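Local coordinates for K5 lyase (Enterobacteria phage k1-5, PDB 2X3H), which probably cleaves heparosan, the K5 capsular polysaccharide of Escherichia coli, by an eliminative lyase reaction, acting as a phage tail spike, at residues A[100-105]-A[122-127]; A[145-150]-A[175-180]; A[390-395]-A[422-427]; A[332-337]-A[367-372]. One frame throughout, in Å; residues are numbered along the deposited sequence.

In the fold
From the N terminus the chain meets the contacts in the order 1, 2, 4, 3, each closing its own loop before the next opens, so none nests within or crosses another. Contact 1 spans 16 intervening residues and contact 2 spans 24; they are neighbours in the same sheet, where strand 119-123 lies beside 144-147, and N149 ND2 probably bonds to H123 O. Contact 4 lies farther along the stack of parallel strands, its centre about 34 Å from that of contact 2. Contact 3, about 12 Å from contact 4 between centres, joins the loops that follow, and R395 ties the two together. Contacts 3 and 4 both touch the second subunit.

Contact 1: A[100-105]-A[122-127]; sequences VFSSSG and SHRSST
R124 lays its extended side chain along S102. R124 CB sits 3.5 Å from S103 C; its CG then passes 3.3 Å from S102 OG, and CD goes on between that hydroxyl and S104 OG. At the tip, R124 NH1 turns back to donate to S102 OG at 2.9 Å (N-H...O angle 146°), with the oxygen close to the guanidinium plane. The same NH1 also bonds to T77 O, while NE has a long, weak ion pair with D79, so the end of the arginine is held from outside the two segments as well. S102 OG is anti to its own backbone N (chi1 -179°), which turns it to the arginine and to a water 2.7 Å away; this water also reaches S122 OG at 3.2 Å. Beneath the side chains, strands 99-103 and 119-123 run parallel, as on successive coils of the right-handed beta-helix common in phage tail spikes. Three backbone bonds join them, S122 N to F101 O, S103 N to S122 O, and R124 N to S103 O, the last of them 2.8 Å long. S102 and S122 stand on one face of this ladder, and near them V100 CG1 packs on S122 CB at 3.7 Å. S103 turns away from the partner strand, and its hydroxyl bonds to Y130 OH. The ring of Y130 stacks on that of H123, whose edge faces the first strand, with CD2 3.5 Å from S103 O. Beyond the strand ends, S125 OG rests against S104 CB.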
loop_
_atom_site.group_PDB
_atom_site.type_symbol
_atom_site.label_atom_id
_atom_site.label_comp_id
_atom_site.label_asym_id
_atom_site.label_seq_id
_atom_site.Cartn_x
_atom_site.Cartn_y
_atom_site.Cartn_z
ATOM N N VAL A 100 -21.014 -9.593 -36.392
ATOM C CA VAL A 100 -19.734 -10.264 -36.388
ATOM C C VAL A 100 -19.121 -10.032 -37.759
ATOM O O VAL A 100 -19.684 -10.442 -38.782
ATOM C CB VAL A 100 -19.890 -11.771 -36.109
ATOM C CG1 VAL A 100 -18.530 -12.460 -36.123
ATOM C CG2 VAL A 100 -20.599 -12.004 -34.773
ATOM N N PHE A 101 -17.980 -9.355 -37.785
ATOM C CA PHE A 101 -17.420 -8.872 -39.039
ATOM C C PHE A 101 -16.182 -9.657 -39.403
ATOM O O PHE A 101 -15.097 -9.442 -38.853
ATOM C CB PHE A 101 -17.143 -7.372 -38.948
ATOM C CG PHE A 101 -18.375 -6.560 -38.686
ATOM C CD1 PHE A 101 -18.872 -6.410 -37.387
ATOM C CD2 PHE A 101 -19.057 -5.958 -39.738
ATOM C CE1 PHE A 101 -20.026 -5.674 -37.144
ATOM C CE2 PHE A 101 -20.189 -5.207 -39.507
ATOM C CZ PHE A 101 -20.687 -5.065 -38.210
ATOM N N SER A 102 -16.365 -10.603 -40.316
ATOM C CA SER A 102 -15.280 -11.447 -40.767
ATOM C C SER A 102 -14.306 -10.614 -41.575
ATOM O O SER A 102 -14.699 -9.980 -42.557
ATOM C CB SER A 102 -15.834 -12.587 -41.629
ATOM O OG SER A 102 -14.778 -13.432 -42.046
ATOM N N SER A 103 -13.038 -10.605 -41.171
ATOM C CA SER A 103 -12.062 -9.728 -41.799
ATOM C C SER A 103 -10.634 -10.244 -41.628
ATOM O O SER A 103 -10.259 -10.736 -40.556
ATOM C CB SER A 103 -12.203 -8.282 -41.281
ATOM O OG SER A 103 -12.439 -8.257 -39.874
ATOM N N SER A 104 -9.852 -10.143 -42.701
ATOM C CA SER A 104 -8.452 -10.551 -42.689
ATOM C C SER A 104 -7.608 -9.437 -42.086
ATOM O O SER A 104 -8.151 -8.484 -41.527
ATOM C CB SER A 104 -7.981 -10.856 -44.116
ATOM O OG SER A 104 -8.898 -11.728 -44.758
ATOM N N GLY A 105 -6.290 -9.556 -42.213
ATOM C CA GLY A 105 -5.367 -8.576 -41.633
ATOM C C GLY A 105 -5.598 -7.181 -42.177
ATOM O O GLY A 105 -5.889 -7.013 -43.361
ATOM N N SER A 122 -13.955 -10.432 -36.223
ATOM C CA SER A 122 -13.577 -11.843 -36.269
ATOM C C SER A 122 -12.534 -12.122 -37.346
ATOM O O SER A 122 -12.829 -12.048 -38.546
ATOM C CB SER A 122 -14.817 -12.708 -36.492
ATOM O OG SER A 122 -14.469 -14.076 -36.595
ATOM N N HIS A 123 -11.323 -12.451 -36.911
ATOM C CA HIS A 123 -10.208 -12.675 -37.822
ATOM C C HIS A 123 -10.519 -13.821 -38.781
ATOM O O HIS A 123 -10.795 -14.952 -38.360
ATOM C CB HIS A 123 -8.919 -12.952 -37.039
ATOM C CG HIS A 123 -7.660 -12.738 -37.828
ATOM N ND1 HIS A 123 -6.437 -13.227 -37.416
ATOM C CD2 HIS A 123 -7.430 -12.085 -38.993
ATOM C CE1 HIS A 123 -5.508 -12.885 -38.294
ATOM N NE2 HIS A 123 -6.084 -12.186 -39.258
ATOM N N ARG A 124 -10.465 -13.509 -40.074
ATOM C CA ARG A 124 -10.841 -14.436 -41.148
ATOM C C ARG A 124 -9.681 -15.348 -41.565
ATOM O O ARG A 124 -9.899 -16.435 -42.108
ATOM C CB ARG A 124 -11.333 -13.617 -42.350
ATOM C CG ARG A 124 -11.991 -14.404 -43.461
ATOM C CD ARG A 124 -12.329 -13.482 -44.618
ATOM N NE ARG A 124 -12.939 -14.200 -45.737
ATOM C CZ ARG A 124 -14.229 -14.510 -45.798
ATOM N NH1 ARG A 124 -15.038 -14.177 -44.802
ATOM N NH2 ARG A 124 -14.715 -15.157 -46.851
ATOM N N SER A 125 -8.450 -14.901 -41.316
ATOM C CA SER A 125 -7.259 -15.679 -41.646
ATOM C C SER A 125 -6.962 -16.651 -40.526
ATOM O O SER A 125 -7.362 -16.426 -39.380
ATOM C CB SER A 125 -6.052 -14.757 -41.851
ATOM O OG SER A 125 -6.396 -13.662 -42.676
ATOM N N SER A 126 -6.256 -17.730 -40.853
ATOM C CA SER A 126 -5.942 -18.753 -39.861
ATOM C C SER A 126 -4.548 -18.567 -39.287
ATOM O O SER A 126 -4.112 -19.344 -38.445
ATOM C CB SER A 126 -6.085 -20.158 -40.464
ATOM O OG SER A 126 -5.098 -20.382 -41.448
ATOM N N THR A 127 -3.851 -17.533 -39.743
ATOM C CA THR A 127 -2.517 -17.245 -39.231
ATOM C C THR A 127 -2.170 -15.764 -39.390
ATOM O O THR A 127 -2.840 -15.036 -40.128
ATOM C CB THR A 127 -1.455 -18.101 -39.944
ATOM O OG1 THR A 127 -0.186 -17.959 -39.287
ATOM C CG2 THR A 127 -1.336 -17.688 -41.413
HETATM O O HOH W 1 -14.225 -14.657 -39.695
#

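Contact 2: A[145-150]-A[175-180]; sequences TVESNK and FSNVKG
V146 and F175 lie side by side and point the same way, CB of the valine 3.8 Å from CD2 of the phenylalanine, at the close-packed end of this parallel pair. The backbone here is regular: S176 N donates to V146 O and S148 N to S176 O, both bonds nearly straight at the hydrogen (169° and 168°). On the other face, S176 OG takes the position between its backbone N and carbonyl carbon (chi1 58°), which presses it to 3.3 Å from E147 CB and alongside T145 CG2. At N177 the chain turns a corner with positive phi. Its amide swings back across the gap, ND2 giving a 2.9 Å bond to S148 O with the oxygen near the amide plane.

Past the corner the backbones separate, and solvent does much of the joining. One water links S148 OG to K179 N; another accepts from K150 N and donates to N177 O; a third connects K150 O with K179 NZ. A direct link survives through K150, extended beyond CG, which brings NZ 2.9 Å from K179 O. That ammonium also bonds to T155 O and G157 O, so it joins K179 to the loop before strand 160-163. Strand 144-147 lies between 119-123 and 168-178, with E147 against V120 and S122, while F175 continues the row of side chains to I202 on strand 198-206.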
loop_
_atom_site.group_PDB
_atom_site.type_symbol
_atom_site.label_atom_id
_atom_site.label_comp_id
_atom_site.label_asym_id
_atom_site.label_seq_id
_atom_site.Cartn_x
_atom_site.Cartn_y
_atom_site.Cartn_z
ATOM N N THR A 145 -15.182 -6.407 -29.271
ATOM C CA THR A 145 -14.557 -7.708 -29.094
ATOM C C THR A 145 -13.685 -7.997 -30.309
ATOM O O THR A 145 -14.073 -7.692 -31.436
ATOM C CB THR A 145 -15.633 -8.798 -28.961
ATOM O OG1 THR A 145 -16.410 -8.547 -27.779
ATOM C CG2 THR A 145 -14.992 -10.181 -28.895
ATOM N N VAL A 146 -12.505 -8.558 -30.063
ATOM C CA VAL A 146 -11.595 -9.003 -31.119
ATOM C C VAL A 146 -11.401 -10.506 -30.979
ATOM O O VAL A 146 -10.872 -10.986 -29.977
ATOM C CB VAL A 146 -10.250 -8.250 -31.051
ATOM C CG1 VAL A 146 -9.281 -8.735 -32.139
ATOM C CG2 VAL A 146 -10.489 -6.746 -31.165
ATOM N N GLU A 147 -11.871 -11.247 -31.979
ATOM C CA GLU A 147 -11.847 -12.697 -31.945
ATOM C C GLU A 147 -10.793 -13.259 -32.891
ATOM O O GLU A 147 -10.709 -12.852 -34.048
ATOM C CB GLU A 147 -13.222 -13.250 -32.340
ATOM C CG GLU A 147 -13.272 -14.766 -32.313
ATOM C CD GLU A 147 -14.649 -15.347 -32.583
ATOM O OE1 GLU A 147 -15.629 -14.582 -32.760
ATOM O OE2 GLU A 147 -14.745 -16.599 -32.611
ATOM N N SER A 148 -10.016 -14.197 -32.398
ATOM C CA SER A 148 -9.022 -14.856 -33.238
ATOM C C SER A 148 -9.592 -16.181 -33.772
ATOM O O SER A 148 -10.570 -16.700 -33.231
ATOM C CB SER A 148 -7.724 -15.045 -32.430
ATOM O OG SER A 148 -6.712 -15.688 -33.173
ATOM N N ASN A 149 -8.973 -16.710 -34.842
ATOM C CA ASN A 149 -9.395 -17.987 -35.429
ATOM C C ASN A 149 -8.190 -18.746 -35.976
ATOM O O ASN A 149 -8.170 -19.141 -37.150
ATOM C CB ASN A 149 -10.414 -17.760 -36.547
ATOM C CG ASN A 149 -11.776 -17.382 -36.020
ATOM O OD1 ASN A 149 -12.448 -18.187 -35.368
ATOM N ND2 ASN A 149 -12.195 -16.148 -36.295
ATOM N N LYS A 150 -7.183 -18.936 -35.131
ATOM C CA LYS A 150 -5.912 -19.519 -35.550
ATOM C C LYS A 150 -6.054 -21.008 -35.888
ATOM O O LYS A 150 -6.843 -21.712 -35.269
ATOM C CB LYS A 150 -4.858 -19.325 -34.450
ATOM C CG LYS A 150 -4.324 -17.898 -34.372
ATOM C CD LYS A 150 -3.279 -17.743 -33.271
ATOM C CE LYS A 150 -2.628 -16.376 -33.329
ATOM N NZ LYS A 150 -1.650 -16.221 -32.190
ATOM N N PHE A 175 -10.933 -9.726 -25.690
ATOM C CA PHE A 175 -10.189 -10.547 -26.639
ATOM C C PHE A 175 -10.604 -11.994 -26.458
ATOM O O PHE A 175 -10.487 -12.545 -25.359
ATOM C CB PHE A 175 -8.681 -10.387 -26.415
ATOM C CG PHE A 175 -8.168 -9.010 -26.760
ATOM C CD1 PHE A 175 -7.993 -8.049 -25.762
ATOM C CD2 PHE A 175 -7.886 -8.665 -28.075
ATOM C CE1 PHE A 175 -7.533 -6.768 -26.065
ATOM C CE2 PHE A 175 -7.423 -7.385 -28.399
ATOM C CZ PHE A 175 -7.249 -6.426 -27.394
ATOM N N SER A 176 -11.089 -12.613 -27.531
ATOM C CA SER A 176 -11.662 -13.954 -27.423
ATOM C C SER A 176 -10.973 -14.962 -28.341
ATOM O O SER A 176 -10.356 -14.578 -29.347
ATOM C CB SER A 176 -13.156 -13.913 -27.739
ATOM O OG SER A 176 -13.379 -13.392 -29.034
ATOM N N ASN A 177 -11.084 -16.245 -27.971
ATOM C CA ASN A 177 -10.536 -17.362 -28.729
ATOM C C ASN A 177 -9.037 -17.206 -28.977
ATOM O O ASN A 177 -8.526 -17.510 -30.049
ATOM C CB ASN A 177 -11.294 -17.536 -30.048
ATOM C CG ASN A 177 -11.272 -18.964 -30.542
ATOM O OD1 ASN A 177 -11.278 -19.909 -29.741
ATOM N ND2 ASN A 177 -11.253 -19.140 -31.864
ATOM N N VAL A 178 -8.335 -16.712 -27.969
ATOM C CA VAL A 178 -6.903 -16.428 -28.110
ATOM C C VAL A 178 -6.117 -17.731 -28.015
ATOM O O VAL A 178 -6.371 -18.546 -27.115
ATOM C CB VAL A 178 -6.431 -15.465 -27.001
ATOM C CG1 VAL A 178 -5.042 -14.912 -27.304
ATOM C CG2 VAL A 178 -7.428 -14.339 -26.838
ATOM N N LYS A 179 -5.179 -17.928 -28.945
ATOM C CA LYS A 179 -4.387 -19.166 -29.040
ATOM C C LYS A 179 -2.961 -18.925 -29.539
ATOM O O LYS A 179 -2.617 -17.819 -29.991
ATOM C CB LYS A 179 -5.059 -20.162 -30.005
ATOM C CG LYS A 179 -6.422 -20.658 -29.580
ATOM C CD LYS A 179 -7.023 -21.593 -30.642
ATOM C CE LYS A 179 -8.472 -21.924 -30.295
ATOM N NZ LYS A 179 -9.139 -22.843 -31.283
ATOM N N GLY A 180 -2.146 -19.983 -29.496
ATOM C CA GLY A 180 -0.829 -19.974 -30.122
ATOM C C GLY A 180 0.139 -19.009 -29.486
ATOM O O GLY A 180 0.048 -18.715 -28.288
HETATM O O HOH W 2 -4.866 -15.681 -30.882
HETATM O O HOH W 3 -7.945 -18.764 -32.489
HETATM O O HOH W 4 -9.114 -21.124 -33.567
#

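Contact 3: A[390-395]-A[422-427]; sequences KHPGRR and APALGQ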
loop_
_atom_site.group_PDB
_atom_site.type_symbol
_atom_site.label_atom_id
_atom_site.label_comp_id
_atom_site.label_asym_id
_atom_site.label_seq_id
_atom_site.Cartn_x
_atom_site.Cartn_y
_atom_site.Cartn_z
ATOM N N LYS A 390 5.873 -10.208 7.769
ATOM C CA LYS A 390 4.979 -9.381 8.593
ATOM C C LYS A 390 4.005 -10.208 9.430
ATOM O O LYS A 390 3.592 -9.782 10.509
ATOM C CB LYS A 390 4.220 -8.363 7.744
ATOM C CG LYS A 390 5.112 -7.350 7.023
ATOM C CD LYS A 390 5.325 -6.074 7.820
ATOM C CE LYS A 390 6.292 -6.288 8.961
ATOM N NZ LYS A 390 5.583 -6.596 10.241
ATOM N N HIS A 391 3.639 -11.376 8.911
ATOM C CA HIS A 391 2.979 -12.379 9.729
ATOM C C HIS A 391 3.551 -13.746 9.363
ATOM O O HIS A 391 3.687 -14.063 8.186
ATOM C CB HIS A 391 1.458 -12.360 9.602
ATOM C CG HIS A 391 0.788 -13.193 10.647
ATOM N ND1 HIS A 391 0.216 -12.666 11.785
ATOM C CD2 HIS A 391 0.668 -14.537 10.751
ATOM C CE1 HIS A 391 -0.244 -13.654 12.538
ATOM N NE2 HIS A 391 0.019 -14.796 11.930
ATOM N N PRO A 392 3.939 -14.532 10.371
ATOM C CA PRO A 392 4.623 -15.798 10.104
ATOM C C PRO A 392 3.714 -16.996 9.780
ATOM O O PRO A 392 4.204 -18.129 9.738
ATOM C CB PRO A 392 5.363 -16.053 11.425
ATOM C CG PRO A 392 4.434 -15.509 12.451
ATOM C CD PRO A 392 3.830 -14.259 11.815
ATOM N N GLY A 393 2.415 -16.770 9.569
ATOM C CA GLY A 393 1.494 -17.902 9.415
ATOM C C GLY A 393 1.436 -18.657 10.733
ATOM O O GLY A 393 1.303 -18.025 11.789
ATOM N N ARG A 394 1.553 -19.994 10.688
ATOM C CA ARG A 394 1.539 -20.793 11.937
ATOM C C ARG A 394 2.934 -21.051 12.497
ATOM O O ARG A 394 3.090 -21.785 13.476
ATOM C CB ARG A 394 0.837 -22.143 11.739
ATOM C CG ARG A 394 -0.594 -22.052 11.201
ATOM C CD ARG A 394 -1.503 -21.264 12.116
ATOM N NE ARG A 394 -2.852 -21.122 11.559
ATOM C CZ ARG A 394 -3.195 -20.201 10.661
ATOM N NH1 ARG A 394 -2.290 -19.338 10.210
ATOM N NH2 ARG A 394 -4.446 -20.133 10.220
ATOM N N ARG A 395 3.951 -20.468 11.876
ATOM C CA ARG A 395 5.323 -20.703 12.333
ATOM C C ARG A 395 5.598 -19.938 13.630
ATOM O O ARG A 395 5.136 -18.812 13.804
ATOM C CB ARG A 395 6.330 -20.280 11.266
ATOM C CG ARG A 395 6.139 -21.010 9.960
ATOM C CD ARG A 395 6.927 -20.365 8.822
ATOM N NE ARG A 395 6.554 -20.991 7.559
ATOM C CZ ARG A 395 5.464 -20.691 6.852
ATOM N NH1 ARG A 395 4.621 -19.744 7.267
ATOM N NH2 ARG A 395 5.220 -21.348 5.711
ATOM N N ALA A 422 11.107 -11.133 11.513
ATOM C CA ALA A 422 9.724 -11.593 11.761
ATOM C C ALA A 422 9.262 -10.976 13.082
ATOM O O ALA A 422 9.363 -11.614 14.144
ATOM C CB ALA A 422 9.671 -13.097 11.841
ATOM N N PRO A 423 8.774 -9.725 13.023
ATOM C CA PRO A 423 8.462 -8.968 14.246
ATOM C C PRO A 423 7.445 -9.654 15.187
ATOM O O PRO A 423 7.596 -9.546 16.399
ATOM C CB PRO A 423 7.946 -7.620 13.717
ATOM C CG PRO A 423 8.519 -7.518 12.300
ATOM C CD PRO A 423 8.525 -8.940 11.797
ATOM N N ALA A 424 6.436 -10.358 14.659
ATOM C CA ALA A 424 5.461 -11.033 15.542
ATOM C C ALA A 424 6.121 -12.074 16.427
ATOM O O ALA A 424 5.624 -12.392 17.522
ATOM C CB ALA A 424 4.341 -11.687 14.736
ATOM N N LEU A 425 7.229 -12.623 15.935
ATOM C CA LEU A 425 8.004 -13.633 16.659
ATOM C C LEU A 425 9.135 -13.013 17.469
ATOM O O LEU A 425 9.928 -13.735 18.088
ATOM C CB LEU A 425 8.627 -14.614 15.658
ATOM C CG LEU A 425 7.632 -15.381 14.771
ATOM C CD1 LEU A 425 8.360 -16.371 13.855
ATOM C CD2 LEU A 425 6.546 -16.101 15.610
ATOM N N GLY A 426 9.277 -11.695 17.387
ATOM C CA GLY A 426 10.390 -11.025 18.051
ATOM C C GLY A 426 11.745 -11.439 17.500
ATOM O O GLY A 426 12.741 -11.377 18.216
ATOM N N GLN A 427 11.794 -11.827 16.218
ATOM C CA GLN A 427 12.971 -12.506 15.660
ATOM C C GLN A 427 13.639 -11.671 14.580
ATOM O O GLN A 427 13.006 -11.326 13.585
ATOM C CB GLN A 427 12.562 -13.859 15.071
ATOM C CG GLN A 427 13.712 -14.706 14.613
ATOM C CD GLN A 427 13.300 -16.144 14.407
ATOM O OE1 GLN A 427 12.138 -16.429 14.099
ATOM N NE2 GLN A 427 14.247 -17.060 14.578
HETATM O O HOH W 5 5.718 -10.964 11.970
#
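K390 sets a lysine amine against a proline: NZ lies 3.7 Å from P423 CG, brought there by bends at chi2, chi3 and chi4 that curl the lysine back from a start directed away from the partner segment. A water provides the polar link between the segments, accepting from A424 N at 2.8 Å and donating only weakly to K390 O. Much of the remaining contact is apolar. P392 and L425 pass each other, pointing opposite ways, with P392 CG 3.8 Å from L425 CD2, while P392 CD meets A424 CB. L425 CD2 also comes 3.5 Å from R395 O. P392 O is gripped twice, by R395 N and by R395 NH1 (3.0 Å), which approach from opposite faces of the carbonyl plane; the guanidinium reaches on to A372 O and P368 O. In the second subunit, R384 bonds to G393 O and R395 O, and S433 to L425 O. A type II' turn (P392 to R395) thus meets a 3-10 segment running into a G1 beta bulge at A422, in loops after strands 386-389 and 419-422, consistent with the end of a parallel beta-helix, where Q427 pairs with a strand of the second subunit.

Contact 4: A[332-337]-A[367-372]; sequences NVLMSG and FPSYSA
L334 and M335 pair with F367 and P368 in parallel register, the short strand axes 5.0 Å apart and 13° from parallel. F367 N donates to V333 O at 2.8 Å, nearly along the C=O axis, and M335 N to F367 O. The next bond, S369 N to M335 O, is weak and bent, because the second strand is by then folding through inverse gamma turns centred on P368 and S369. A water completes this frayed end, accepting from G337 N and donating to S369 O.

On one face L334 CD1 lies 3.9 Å from F367 CB and 3.6 Å from S369 OG. The F367 ring turns its edge to V333 O, and Y363 of the second subunit meets it edge-to-face, so this face looks towards the trimer partner. On the other face, stretched out in its trans first torsion (chi1 178°), the M335 chain carries its thioether past Y370. M335 CG and CE both touch Y370 CE2, CG at 3.9 Å, and M335 SD stands 5.3 Å from the Y370 ring centroid in an oblique Met-aromatic contact. M335 O meets the edge of the same ring at CD2. Y370 OH is anchored on G374 O, while M335 also packs on I352 of strand 349-355. In-register stacking of like-facing side chains on successive parallel strands, with M335 reaching across to another sheet, is characteristic of a parallel beta-helix.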
loop_
_atom_site.group_PDB
_atom_site.type_symbol
_atom_site.label_atom_id
_atom_site.label_comp_id
_atom_site.label_asym_id
_atom_site.label_seq_id
_atom_site.Cartn_x
_atom_site.Cartn_y
_atom_site.Cartn_z
ATOM N N ASN A 332 3.740 -6.091 0.583
ATOM C CA ASN A 332 2.490 -6.794 0.886
ATOM C C ASN A 332 2.164 -7.928 -0.080
ATOM O O ASN A 332 1.185 -7.851 -0.826
ATOM C CB ASN A 332 1.315 -5.812 0.941
ATOM C CG ASN A 332 1.404 -4.855 2.107
ATOM O OD1 ASN A 332 0.757 -3.806 2.099
ATOM N ND2 ASN A 332 2.208 -5.198 3.097
ATOM N N VAL A 333 2.980 -8.977 -0.048
ATOM C CA VAL A 333 2.690 -10.219 -0.764
ATOM C C VAL A 333 1.972 -11.168 0.194
ATOM O O VAL A 333 2.569 -11.667 1.149
ATOM C CB VAL A 333 3.966 -10.904 -1.279
ATOM C CG1 VAL A 333 3.617 -12.125 -2.119
ATOM C CG2 VAL A 333 4.808 -9.916 -2.088
ATOM N N LEU A 334 0.694 -11.409 -0.057
ATOM C CA LEU A 334 -0.091 -12.333 0.755
ATOM C C LEU A 334 -0.261 -13.610 -0.058
ATOM O O LEU A 334 -0.904 -13.603 -1.110
ATOM C CB LEU A 334 -1.443 -11.696 1.097
ATOM C CG LEU A 334 -2.497 -12.535 1.838
ATOM C CD1 LEU A 334 -1.928 -13.553 2.797
ATOM C CD2 LEU A 334 -3.594 -11.663 2.479
ATOM N N MET A 335 0.346 -14.695 0.408
ATOM C CA MET A 335 0.293 -15.955 -0.334
ATOM C C MET A 335 -0.302 -17.075 0.523
ATOM O O MET A 335 0.014 -17.211 1.705
ATOM C CB MET A 335 1.697 -16.318 -0.831
ATOM C CG MET A 335 1.803 -17.642 -1.596
ATOM S SD MET A 335 3.407 -17.690 -2.401
ATOM C CE MET A 335 3.777 -19.443 -2.465
ATOM N N SER A 336 -1.176 -17.878 -0.077
ATOM C CA SER A 336 -1.764 -18.982 0.660
ATOM C C SER A 336 -2.062 -20.139 -0.279
ATOM O O SER A 336 -1.842 -20.033 -1.477
ATOM C CB SER A 336 -3.030 -18.528 1.387
ATOM O OG SER A 336 -4.080 -18.261 0.476
ATOM N N GLY A 337 -2.542 -21.253 0.273
ATOM C CA GLY A 337 -2.925 -22.386 -0.565
ATOM C C GLY A 337 -1.807 -23.346 -0.917
ATOM O O GLY A 337 -1.938 -24.136 -1.863
ATOM N N PHE A 367 3.650 -12.281 3.682
ATOM C CA PHE A 367 2.723 -12.972 4.572
ATOM C C PHE A 367 2.572 -14.409 4.044
ATOM O O PHE A 367 1.677 -14.673 3.227
ATOM C CB PHE A 367 1.347 -12.279 4.517
ATOM C CG PHE A 367 1.366 -10.849 4.973
ATOM C CD1 PHE A 367 1.642 -9.824 4.077
ATOM C CD2 PHE A 367 1.125 -10.526 6.304
ATOM C CE1 PHE A 367 1.665 -8.485 4.509
ATOM C CE2 PHE A 367 1.143 -9.221 6.739
ATOM C CZ PHE A 367 1.411 -8.192 5.855
ATOM N N PRO A 368 3.457 -15.334 4.469
ATOM C CA PRO A 368 3.388 -16.751 4.071
ATOM C C PRO A 368 2.297 -17.495 4.860
ATOM O O PRO A 368 2.586 -18.295 5.757
ATOM C CB PRO A 368 4.794 -17.274 4.394
ATOM C CG PRO A 368 5.222 -16.425 5.589
ATOM C CD PRO A 368 4.641 -15.042 5.310
ATOM N N SER A 369 1.047 -17.199 4.514
ATOM C CA SER A 369 -0.114 -17.793 5.187
ATOM C C SER A 369 -0.413 -19.187 4.633
ATOM O O SER A 369 -1.463 -19.436 4.020
ATOM C CB SER A 369 -1.318 -16.862 5.043
ATOM O OG SER A 369 -1.001 -15.574 5.577
ATOM N N TYR A 370 0.537 -20.089 4.836
ATOM C CA TYR A 370 0.438 -21.451 4.337
ATOM C C TYR A 370 1.368 -22.358 5.140
ATOM O O TYR A 370 2.296 -21.877 5.817
ATOM C CB TYR A 370 0.780 -21.494 2.844
ATOM C CG TYR A 370 2.160 -20.968 2.482
ATOM C CD1 TYR A 370 3.301 -21.732 2.716
ATOM C CD2 TYR A 370 2.313 -19.720 1.872
ATOM C CE1 TYR A 370 4.568 -21.260 2.374
ATOM C CE2 TYR A 370 3.574 -19.238 1.529
ATOM C CZ TYR A 370 4.690 -20.003 1.776
ATOM O OH TYR A 370 5.935 -19.539 1.426
ATOM N N SER A 371 1.134 -23.662 5.057
ATOM C CA SER A 371 1.879 -24.624 5.884
ATOM C C SER A 371 3.128 -25.239 5.241
ATOM O O SER A 371 3.975 -25.812 5.943
ATOM C CB SER A 371 0.944 -25.722 6.393
ATOM O OG SER A 371 0.465 -26.523 5.323
ATOM N N ALA A 372 3.251 -25.154 3.914
ATOM C CA ALA A 372 4.475 -25.617 3.247
ATOM C C ALA A 372 5.712 -24.973 3.890
ATOM O O ALA A 372 5.661 -23.818 4.336
ATOM C CB ALA A 372 4.420 -25.306 1.746
HETATM O O HOH W 6 -2.866 -21.677 2.965
#